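Local coordinates for rhusiopathiae surface protein B (Erysipelothrix rhusiopathiae, PDB 3V10) that probably binds collagen as a cell-wall-attached adhesin, this chain being its collagen-binding region, thought to wrap round the ligand, at residues N6-F10 and D36-G40. Sequence-based numbering, arbitrary orientation.
Sequences NEAIF and DMNNG
Asn38 carries most of this contact, its side chain lying along the outer side of the turn at Ala8. Having CG anti to the backbone N (chi1 -179°) brings the amide up to Glu7 and Ala8. CB comes first, packing 3.6 Å from CG2 of Ile9, the two side chains crossing at a slant; Ile9 then turns its other branch away, with CG1 above one face of the Phe10 ring, displaced toward its rim. CG of Asn38 lies 4.0 Å from the N of Ala8, and beyond it the amide divides its two ends between neighbouring residues. OD1 accepts a weak hydrogen bond from the N of Ala8, 2.9 Å long but bent to 125° at the hydrogen. The Ala8 CB rests 3.5 Å from the same oxygen. ND2 donates to OE2 of Glu7 in a hydrogen bond whose 2.5 Å length is doubtful; the carboxylate and amide planes stand 74° apart. A long, weak ion pair with Lys2 also involves OE2.

Ala8 is the centre of an inverse gamma turn, marked by the weak bond from the N of Ile9 to the O of Glu7, just ahead of strand 10-16. Strand 37-38 pairs antiparallel with 41-42 in a β-hairpin whose Asn39-Gly40 turn fits type I', following strand 28-35, itself the antiparallel neighbour of 10-16 in the Ig-like domain. Between the segments both hydrogen bonds use the Asn38 amide; Ala8 O and Met37 O, two acceptors 3.3 Å apart, make no bond. On the solvent side, the Asn39 amide lies against the Ala8 methyl, ND2 being 3.8 Å from CB.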
loop_
_atom_site.group_PDB
_atom_site.type_symbol
_atom_site.label_atom_id
_atom_site.label_comp_id
_atom_site.label_asym_id
_atom_site.label_seq_id
_atom_site.Cartn_x
_atom_site.Cartn_y
_atom_site.Cartn_z
ATOM N N ASN A 6 -14.801 -1.166 -24.805
ATOM C CA ASN A 6 -16.036 -0.399 -24.765
ATOM C C ASN A 6 -17.297 -1.218 -25.000
ATOM O O ASN A 6 -18.377 -0.656 -25.181
ATOM C CB ASN A 6 -15.958 0.765 -25.745
ATOM C CG ASN A 6 -14.935 1.796 -25.320
ATOM O OD1 ASN A 6 -15.069 2.428 -24.266
ATOM N ND2 ASN A 6 -13.900 1.966 -26.125
ATOM N N GLU A 7 -17.151 -2.540 -24.991
ATOM C CA GLU A 7 -18.290 -3.447 -25.159
ATOM C C GLU A 7 -19.032 -3.557 -23.827
ATOM O O GLU A 7 -18.451 -3.316 -22.768
ATOM C CB GLU A 7 -17.810 -4.832 -25.584
ATOM C CG GLU A 7 -17.368 -4.924 -27.021
ATOM C CD GLU A 7 -18.514 -4.655 -27.979
ATOM O OE1 GLU A 7 -18.822 -3.475 -28.220
ATOM O OE2 GLU A 7 -19.115 -5.625 -28.478
ATOM N N ALA A 8 -20.306 -3.946 -23.882
ATOM C CA ALA A 8 -21.131 -4.066 -22.682
ATOM C C ALA A 8 -21.043 -5.436 -22.011
ATOM O O ALA A 8 -22.064 -6.085 -21.790
ATOM C CB ALA A 8 -22.584 -3.751 -23.027
ATOM N N ILE A 9 -19.830 -5.866 -21.675
ATOM C CA ILE A 9 -19.629 -7.167 -21.033
ATOM C C ILE A 9 -19.322 -7.053 -19.546
ATOM O O ILE A 9 -19.151 -8.066 -18.863
ATOM C CB ILE A 9 -18.466 -7.966 -21.695
ATOM C CG1 ILE A 9 -17.174 -7.146 -21.667
ATOM C CG2 ILE A 9 -18.828 -8.328 -23.123
ATOM C CD1 ILE A 9 -15.929 -7.967 -21.907
ATOM N N PHE A 10 -19.275 -5.823 -19.043
ATOM C CA PHE A 10 -18.965 -5.582 -17.642
ATOM C C PHE A 10 -20.210 -5.482 -16.774
ATOM O O PHE A 10 -20.983 -4.523 -16.861
ATOM C CB PHE A 10 -18.093 -4.334 -17.550
ATOM C CG PHE A 10 -16.901 -4.396 -18.465
ATOM C CD1 PHE A 10 -16.944 -3.821 -19.731
ATOM C CD2 PHE A 10 -15.768 -5.118 -18.099
ATOM C CE1 PHE A 10 -15.879 -3.970 -20.621
ATOM C CE2 PHE A 10 -14.702 -5.273 -18.980
ATOM C CZ PHE A 10 -14.756 -4.699 -20.241
ATOM N N ASP A 36 -19.422 -13.344 -20.654
ATOM C CA ASP A 36 -19.580 -13.469 -22.093
ATOM C C ASP A 36 -20.942 -13.010 -22.611
ATOM O O ASP A 36 -21.363 -13.416 -23.693
ATOM C CB ASP A 36 -19.324 -14.914 -22.530
ATOM C CG ASP A 36 -20.086 -15.921 -21.692
ATOM O OD1 ASP A 36 -21.113 -15.551 -21.089
ATOM O OD2 ASP A 36 -19.658 -17.090 -21.649
ATOM N N MET A 37 -21.638 -12.180 -21.837
ATOM C CA MET A 37 -22.931 -11.654 -22.273
ATOM C C MET A 37 -22.724 -10.192 -22.645
ATOM O O MET A 37 -22.467 -9.351 -21.779
ATOM C CB MET A 37 -23.985 -11.750 -21.163
ATOM C CG MET A 37 -24.539 -13.145 -20.917
ATOM S SD MET A 37 -25.062 -14.013 -22.420
ATOM C CE MET A 37 -26.195 -12.927 -23.110
ATOM N N ASN A 38 -22.822 -9.895 -23.935
ATOM C CA ASN A 38 -22.630 -8.530 -24.417
ATOM C C ASN A 38 -23.932 -7.941 -24.952
ATOM O O ASN A 38 -24.381 -8.288 -26.046
ATOM C CB ASN A 38 -21.545 -8.522 -25.499
ATOM C CG ASN A 38 -21.264 -7.138 -26.029
ATOM O OD1 ASN A 38 -21.516 -6.140 -25.357
ATOM N ND2 ASN A 38 -20.725 -7.068 -27.241
ATOM N N ASN A 39 -24.537 -7.043 -24.178
ATOM C CA ASN A 39 -25.796 -6.425 -24.572
ATOM C C ASN A 39 -26.870 -7.492 -24.781
ATOM O O ASN A 39 -27.675 -7.416 -25.711
ATOM C CB ASN A 39 -25.610 -5.600 -25.851
ATOM C CG ASN A 39 -25.445 -4.120 -25.568
ATOM O OD1 ASN A 39 -24.740 -3.415 -26.289
ATOM N ND2 ASN A 39 -26.108 -3.638 -24.521
ATOM N N GLY A 40 -26.870 -8.488 -23.904
ATOM C CA GLY A 40 -27.853 -9.552 -23.990
ATOM C C GLY A 40 -27.538 -10.593 -25.044
ATOM O O GLY A 40 -28.345 -11.489 -25.289
#